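Side-chain contacts in uncharacterized protein YfeY (Escherichia coli, PDB 2QZB), which is of unknown function, belongs to the DUF1131 family, and is probably made as a lipoprotein, consistent with attachment to a membrane through a lipid: residues 22-27 and 36-41; 59-64 and 69-74. All blocks are in the same frame, centred on the assembly; numbering follows the deposited sequence.

Interaction 1: residues 22-27 and 36-41; sequences GELTAS and ADALDG
Leu-24 makes both apolar contacts of this pairing, one with each methyl of its forked end. CD2 presses on Ala-38 CB at 3.5 Å, tighter than usual for two carbons. The other branch, CD1, reaches Leu-39 CD2 at 4.1 Å, the two leucines crossing obliquely. In Leu-24 CG lies beside the backbone N and anti to the carbonyl carbon (chi1 -60°), which carries the fork toward the helix end although the CB itself does not aim there. The same side chain also touches Met-70, Ile-72 and Ile-79.

The polar neighbour adds carbon only. Glu-23 CB lies 3.9 Å from Ala-38 O and 4.2 Å from Ala-38 CB, while the carboxylate, after a bend at chi2 (-64°), leads away from the helix.

Within the loop, Thr-25 OG1 and Ser-27 OG share a hydrogen bond of 3.0 Å, and Thr-25 N is hydrogen-bonded to Thr-28 OG1. Leu-39 is where helix 32-38 gives up helical torsions; the bond from its N to Ala-36 O is weak.

With 177 Å² buried in all and each touch across the segments a van der Waals one, the loop meets the helix end through shape and apolar burial, centred on Leu-24.

Interaction 2: residues 59-64 and 69-74; sequences FFEVMK and AMVING
A classic beta bulge interrupts the pairing at Val-62, where Ala-69 and Met-70 both face one residue of the opposite strand. Val-62 O accepts from two backbone donors: Ala-69 N at 2.7 Å, arriving nearly along the C=O axis, and Met-70 N at 3.3 Å, with the donor tilted 19° from the carbonyl plane. Ala-69 departs from extended torsions, its psi being near the helical value, which accommodates the extra residue.

From Val-62 with Met-70 to Phe-60 with Ile-72 the antiparallel pairing is regular. Val-62 N donates to Met-70 O, and Phe-60 and Ile-72 exchange two bonds, the one from Ile-72 N to Phe-60 O being 2.8 Å and nearly straight at 173°.

On the face of Phe-60, Val-62, Met-70 and Ile-72, Val-62 lies side by side with Met-70, CB to CB 3.9 Å. Its CG2, set beside the backbone N, meets Ile-72 CD1 diagonally at 3.6 Å. On the other face Phe-59 CB sits 3.3 Å from Asn-73 OD1. With CG set between the backbone N and the carbonyl carbon (chi1 69°), the Phe-59 ring rises from the sheet and leads away from the partner strand, yet CD2 comes within 4.2 Å of Val-71 CG1. Glu-61 is turned to this face too, its carboxylate salt-bridged to Arg-46.

The hairpin is therefore held by backbone bonds, with a buried apolar face on one side and a partly exposed, mixed face carrying charge on the other.

In the fold
The two contacts come in series along the chain: interaction 1 closes before interaction 2 opens, and their centres lie about 11 Å apart, on the same side of the chain's centre. Interaction 2 joins neighbouring strands 55-64 and 67-73 of the antiparallel sheet, whereas interaction 1 sets the loop after strand 20-21 against the end of helix 32-38. They meet directly: Leu-24 CD1 lies 3.8 Å from Met-70 SD, and Leu-39 CD2 lies 4.0 Å from Val-62 CG1. Ile-35 of the same helix also touches Phe-60 and Ile-72. Loop and helix thus lie over the apolar face of the hairpin, so that the loop and helix end pack against it through a shared set of apolar side chains.

Interaction 1: residues 22-27 and 36-41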
ATOM      1  N   GLY A  22      -5.069 -11.243   0.388  1.00 31.49           N
ATOM      2  CA  GLY A  22      -5.989 -12.364   0.113  1.00 32.77           C
ATOM      3  C   GLY A  22      -5.224 -13.484  -0.572  1.00 34.20           C
ATOM      4  O   GLY A  22      -4.277 -14.019  -0.014  1.00 34.83           O
ATOM      5  N   GLU A  23      -5.603 -13.820  -1.798  1.00 34.23           N
ATOM      6  CA  GLU A  23      -4.916 -14.881  -2.529  1.00 35.11           C
ATOM      7  C   GLU A  23      -3.935 -14.317  -3.571  1.00 34.46           C
ATOM      8  O   GLU A  23      -3.325 -15.052  -4.333  1.00 34.64           O
ATOM      9  CB  GLU A  23      -5.936 -15.846  -3.159  1.00 36.01           C
ATOM     10  CG  GLU A  23      -7.158 -16.204  -2.247  1.00 40.86           C
ATOM     11  CD  GLU A  23      -6.801 -16.978  -0.943  1.00 49.50           C
ATOM     12  OE1 GLU A  23      -7.243 -18.142  -0.800  1.00 51.18           O
ATOM     13  OE2 GLU A  23      -6.107 -16.428  -0.039  1.00 53.11           O
ATOM     14  N   LEU A  24      -3.769 -13.001  -3.583  1.00 33.63           N
ATOM     15  CA  LEU A  24      -2.740 -12.355  -4.399  1.00 32.23           C
ATOM     16  C   LEU A  24      -1.397 -12.478  -3.665  1.00 32.97           C
ATOM     17  O   LEU A  24      -1.256 -12.009  -2.548  1.00 32.50           O
ATOM     18  CB  LEU A  24      -3.086 -10.896  -4.628  1.00 30.70           C
ATOM     19  CG  LEU A  24      -4.391 -10.557  -5.347  1.00 31.02           C
ATOM     20  CD1 LEU A  24      -4.693  -9.085  -5.201  1.00 28.30           C
ATOM     21  CD2 LEU A  24      -4.303 -10.916  -6.845  1.00 28.79           C
ATOM     22  N   THR A  25      -0.442 -13.161  -4.291  1.00 33.69           N
ATOM     23  CA  THR A  25       0.834 -13.513  -3.658  1.00 34.40           C
ATOM     24  C   THR A  25       1.977 -13.304  -4.643  1.00 34.35           C
ATOM     25  O   THR A  25       1.768 -12.879  -5.802  1.00 32.33           O
ATOM     26  CB  THR A  25       0.873 -14.990  -3.073  1.00 35.36           C
ATOM     27  OG1 THR A  25       1.034 -15.947  -4.130  1.00 37.87           O
ATOM     28  CG2 THR A  25      -0.367 -15.341  -2.249  1.00 34.47           C
ATOM     29  N   ALA A  26       3.194 -13.567  -4.172  1.00 34.68           N
ATOM     30  CA  ALA A  26       4.381 -13.478  -5.018  1.00 35.38           C
ATOM     31  C   ALA A  26       4.305 -14.490  -6.175  1.00 35.94           C
ATOM     32  O   ALA A  26       4.929 -14.288  -7.211  1.00 36.51           O
ATOM     33  CB  ALA A  26       5.646 -13.701  -4.200  1.00 35.58           C
ATOM     34  N   SER A  27       3.550 -15.568  -6.017  1.00 36.63           N
ATOM     35  CA  SER A  27       3.454 -16.536  -7.133  1.00 38.02           C
ATOM     36  C   SER A  27       2.307 -16.245  -8.117  1.00 38.00           C
ATOM     37  O   SER A  27       2.194 -16.905  -9.157  1.00 38.51           O
ATOM     38  CB  SER A  27       3.420 -17.985  -6.636  1.00 38.78           C
ATOM     39  OG  SER A  27       2.620 -18.131  -5.468  1.00 41.60           O
ATOM     40  N   ALA A  36      -8.175 -11.767 -11.293  1.00 27.14           N
ATOM     41  CA  ALA A  36      -9.647 -11.791 -11.118  1.00 29.42           C
ATOM     42  C   ALA A  36     -10.057 -13.032 -10.351  1.00 30.80           C
ATOM     43  O   ALA A  36     -10.884 -12.963  -9.461  1.00 30.39           O
ATOM     44  CB  ALA A  36     -10.361 -11.706 -12.468  1.00 29.20           C
ATOM     45  N   ASP A  37      -9.408 -14.158 -10.640  1.00 33.01           N
ATOM     46  CA  ASP A  37      -9.647 -15.377  -9.882  1.00 35.32           C
ATOM     47  C   ASP A  37      -9.231 -15.245  -8.437  1.00 35.81           C
ATOM     48  O   ASP A  37      -9.828 -15.860  -7.581  1.00 36.40           O
ATOM     49  CB  ASP A  37      -8.887 -16.553 -10.504  1.00 36.24           C
ATOM     50  CG  ASP A  37      -9.548 -17.061 -11.782  1.00 40.77           C
ATOM     51  OD1 ASP A  37      -9.021 -18.047 -12.346  1.00 45.02           O
ATOM     52  OD2 ASP A  37     -10.588 -16.470 -12.214  1.00 43.70           O
ATOM     53  N   ALA A  38      -8.185 -14.465  -8.182  1.00 35.90           N
ATOM     54  CA  ALA A  38      -7.667 -14.274  -6.823  1.00 36.36           C
ATOM     55  C   ALA A  38      -8.492 -13.309  -6.006  1.00 36.52           C
ATOM     56  O   ALA A  38      -8.553 -13.435  -4.792  1.00 36.99           O
ATOM     57  CB  ALA A  38      -6.220 -13.801  -6.862  1.00 35.74           C
ATOM     58  N   LEU A  39      -9.110 -12.345  -6.679  1.00 36.51           N
ATOM     59  CA  LEU A  39      -9.832 -11.264  -6.027  1.00 36.60           C
ATOM     60  C   LEU A  39     -11.101 -11.765  -5.367  1.00 37.50           C
ATOM     61  O   LEU A  39     -11.786 -12.582  -5.932  1.00 37.80           O
ATOM     62  CB  LEU A  39     -10.179 -10.158  -7.036  1.00 35.09           C
ATOM     63  CG  LEU A  39      -9.041  -9.188  -7.396  1.00 34.35           C
ATOM     64  CD1 LEU A  39      -9.404  -8.315  -8.643  1.00 33.42           C
ATOM     65  CD2 LEU A  39      -8.594  -8.319  -6.218  1.00 30.23           C
ATOM     66  N   ASP A  40     -11.415 -11.249  -4.182  1.00 38.14           N
ATOM     67  CA  ASP A  40     -12.643 -11.624  -3.478  1.00 39.32           C
ATOM     68  C   ASP A  40     -13.424 -10.358  -3.073  1.00 38.92           C
ATOM     69  O   ASP A  40     -13.301  -9.834  -1.961  1.00 40.65           O
ATOM     70  CB  ASP A  40     -12.317 -12.482  -2.262  1.00 39.48           C
ATOM     71  CG  ASP A  40     -13.536 -13.193  -1.691  1.00 42.85           C
ATOM     72  OD1 ASP A  40     -14.304 -13.852  -2.454  1.00 43.80           O
ATOM     73  OD2 ASP A  40     -13.691 -13.120  -0.449  1.00 44.49           O
ATOM     74  N   GLY A  41     -14.208  -9.850  -4.001  1.00 37.71           N
ATOM     75  CA  GLY A  41     -14.976  -8.644  -3.756  1.00 35.45           C
ATOM     76  C   GLY A  41     -15.669  -8.277  -5.039  1.00 34.29           C
ATOM     77  O   GLY A  41     -15.484  -8.927  -6.066  1.00 34.15           O
TER

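Interaction 2: residues 59-64 and 69-74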
ATOM      1  N   PHE A  59       0.971  -2.903 -15.084  1.00 25.45           N
ATOM      2  CA  PHE A  59       0.310  -2.861 -13.779  1.00 24.31           C
ATOM      3  C   PHE A  59      -1.210  -3.015 -13.933  1.00 23.48           C
ATOM      4  O   PHE A  59      -1.727  -2.848 -15.051  1.00 21.42           O
ATOM      5  CB  PHE A  59       0.688  -1.603 -12.974  1.00 24.17           C
ATOM      6  CG  PHE A  59       0.159  -0.317 -13.528  1.00 24.54           C
ATOM      7  CD1 PHE A  59       0.915   0.433 -14.407  1.00 24.84           C
ATOM      8  CD2 PHE A  59      -1.066   0.172 -13.118  1.00 23.77           C
ATOM      9  CE1 PHE A  59       0.433   1.628 -14.906  1.00 26.18           C
ATOM     10  CE2 PHE A  59      -1.575   1.340 -13.620  1.00 27.45           C
ATOM     11  CZ  PHE A  59      -0.809   2.107 -14.507  1.00 28.21           C
ATOM     12  N   PHE A  60      -1.891  -3.358 -12.835  1.00 22.45           N
ATOM     13  CA  PHE A  60      -3.363  -3.419 -12.801  1.00 21.89           C
ATOM     14  C   PHE A  60      -3.889  -2.533 -11.688  1.00 21.40           C
ATOM     15  O   PHE A  60      -3.270  -2.423 -10.636  1.00 19.67           O
ATOM     16  CB  PHE A  60      -3.883  -4.864 -12.631  1.00 21.80           C
ATOM     17  CG  PHE A  60      -3.626  -5.740 -13.825  1.00 24.22           C
ATOM     18  CD1 PHE A  60      -2.391  -6.410 -13.965  1.00 26.92           C
ATOM     19  CD2 PHE A  60      -4.590  -5.868 -14.840  1.00 25.05           C
ATOM     20  CE1 PHE A  60      -2.122  -7.186 -15.075  1.00 24.36           C
ATOM     21  CE2 PHE A  60      -4.347  -6.642 -15.950  1.00 23.70           C
ATOM     22  CZ  PHE A  60      -3.108  -7.303 -16.085  1.00 25.71           C
ATOM     23  N   GLU A  61      -5.023  -1.884 -11.945  1.00 21.05           N
ATOM     24  CA  GLU A  61      -5.792  -1.179 -10.932  1.00 22.07           C
ATOM     25  C   GLU A  61      -7.072  -1.957 -10.681  1.00 21.39           C
ATOM     26  O   GLU A  61      -7.872  -2.241 -11.598  1.00 21.51           O
ATOM     27  CB  GLU A  61      -6.097   0.268 -11.367  1.00 22.23           C
ATOM     28  CG  GLU A  61      -4.867   1.213 -11.235  1.00 24.39           C
ATOM     29  CD  GLU A  61      -5.136   2.590 -11.777  1.00 25.07           C
ATOM     30  OE1 GLU A  61      -4.536   3.568 -11.288  1.00 31.76           O
ATOM     31  OE2 GLU A  61      -5.989   2.706 -12.676  1.00 29.16           O
ATOM     32  N   VAL A  62      -7.243  -2.325  -9.434  1.00 20.86           N
ATOM     33  CA  VAL A  62      -8.418  -2.985  -8.969  1.00 20.49           C
ATOM     34  C   VAL A  62      -9.351  -1.858  -8.550  1.00 20.86           C
ATOM     35  O   VAL A  62      -8.996  -1.025  -7.750  1.00 21.29           O
ATOM     36  CB  VAL A  62      -8.088  -3.889  -7.776  1.00 20.93           C
ATOM     37  CG1 VAL A  62      -9.352  -4.507  -7.232  1.00 21.14           C
ATOM     38  CG2 VAL A  62      -7.079  -5.004  -8.198  1.00 20.15           C
ATOM     39  N   MET A  63     -10.539  -1.827  -9.111  1.00 20.98           N
ATOM     40  CA  MET A  63     -11.393  -0.654  -8.972  1.00 22.07           C
ATOM     41  C   MET A  63     -12.572  -0.968  -8.066  1.00 23.14           C
ATOM     42  O   MET A  63     -13.189  -2.027  -8.177  1.00 22.93           O
ATOM     43  CB  MET A  63     -11.919  -0.197 -10.344  1.00 21.07           C
ATOM     44  CG  MET A  63     -10.807   0.119 -11.414  1.00 21.00           C
ATOM     45  SD  MET A  63      -9.696   1.461 -10.926  1.00 14.28           S
ATOM     46  CE  MET A  63     -10.743   2.891 -10.946  1.00 23.75           C
ATOM     47  N   LYS A  64     -12.889  -0.033  -7.201  1.00 24.83           N
ATOM     48  CA  LYS A  64     -14.039  -0.180  -6.306  1.00 28.19           C
ATOM     49  C   LYS A  64     -14.895   1.034  -6.576  1.00 27.84           C
ATOM     50  O   LYS A  64     -14.565   2.147  -6.186  1.00 27.95           O
ATOM     51  CB  LYS A  64     -13.614  -0.252  -4.848  1.00 27.12           C
ATOM     52  CG  LYS A  64     -14.782  -0.656  -3.904  1.00 32.42           C
ATOM     53  CD  LYS A  64     -14.350  -0.835  -2.459  1.00 31.22           C
ATOM     54  CE  LYS A  64     -14.401   0.472  -1.676  1.00 37.45           C
ATOM     55  NZ  LYS A  64     -14.517   0.212  -0.183  1.00 37.71           N
ATOM     56  N   ALA A  69      -9.038   0.747  -5.702  1.00 21.53           N
ATOM     57  CA  ALA A  69      -8.957  -0.020  -4.435  1.00 21.33           C
ATOM     58  C   ALA A  69      -7.559  -0.612  -4.179  1.00 21.18           C
ATOM     59  O   ALA A  69      -7.147  -0.773  -3.019  1.00 20.30           O
ATOM     60  CB  ALA A  69      -9.981  -1.151  -4.427  1.00 21.32           C
ATOM     61  N   MET A  70      -6.851  -0.980  -5.260  1.00 21.44           N
ATOM     62  CA  MET A  70      -5.477  -1.561  -5.188  1.00 20.91           C
ATOM     63  C   MET A  70      -4.802  -1.295  -6.504  1.00 21.74           C
ATOM     64  O   MET A  70      -5.451  -1.336  -7.566  1.00 21.07           O
ATOM     65  CB  MET A  70      -5.416  -3.112  -5.097  1.00 20.85           C
ATOM     66  CG  MET A  70      -6.193  -3.846  -4.030  1.00 23.60           C
ATOM     67  SD  MET A  70      -5.929  -5.664  -4.048  1.00 19.28           S
ATOM     68  CE  MET A  70      -7.458  -6.056  -3.245  1.00 25.28           C
ATOM     69  N   VAL A  71      -3.487  -1.128  -6.423  1.00 22.13           N
ATOM     70  CA  VAL A  71      -2.591  -1.111  -7.585  1.00 22.05           C
ATOM     71  C   VAL A  71      -1.683  -2.314  -7.465  1.00 22.48           C
ATOM     72  O   VAL A  71      -1.000  -2.465  -6.451  1.00 22.28           O
ATOM     73  CB  VAL A  71      -1.694   0.141  -7.615  1.00 21.73           C
ATOM     74  CG1 VAL A  71      -0.833   0.160  -8.934  1.00 23.30           C
ATOM     75  CG2 VAL A  71      -2.516   1.454  -7.490  1.00 22.96           C
ATOM     76  N   ILE A  72      -1.666  -3.166  -8.492  1.00 21.30           N
ATOM     77  CA  ILE A  72      -0.865  -4.337  -8.490  1.00 22.18           C
ATOM     78  C   ILE A  72       0.276  -4.166  -9.505  1.00 24.40           C
ATOM     79  O   ILE A  72       0.047  -3.810 -10.688  1.00 23.80           O
ATOM     80  CB  ILE A  72      -1.719  -5.558  -8.865  1.00 21.52           C
ATOM     81  CG1 ILE A  72      -2.903  -5.695  -7.904  1.00 21.98           C
ATOM     82  CG2 ILE A  72      -0.857  -6.797  -8.883  1.00 23.16           C
ATOM     83  CD1 ILE A  72      -3.935  -6.778  -8.334  1.00 22.54           C
ATOM     84  N   ASN A  73       1.493  -4.392  -9.031  1.00 25.74           N
ATOM     85  CA  ASN A  73       2.720  -4.279  -9.840  1.00 27.79           C
ATOM     86  C   ASN A  73       3.451  -5.595  -9.824  1.00 28.76           C
ATOM     87  O   ASN A  73       3.228  -6.435  -8.948  1.00 28.59           O
ATOM     88  CB  ASN A  73       3.636  -3.149  -9.329  1.00 28.42           C
ATOM     89  CG  ASN A  73       3.198  -1.773  -9.802  1.00 30.23           C
ATOM     90  OD1 ASN A  73       3.332  -1.452 -10.976  1.00 37.04           O
ATOM     91  ND2 ASN A  73       2.711  -0.941  -8.891  1.00 30.76           N
ATOM     92  N   GLY A  74       4.321  -5.805 -10.810  1.00 30.69           N
ATOM     93  CA  GLY A  74       5.014  -7.088 -10.946  1.00 30.81           C
ATOM     94  C   GLY A  74       6.124  -7.069 -11.997  1.00 32.13           C
ATOM     95  O   GLY A  74       6.943  -6.139 -12.026  1.00 32.83           O
TER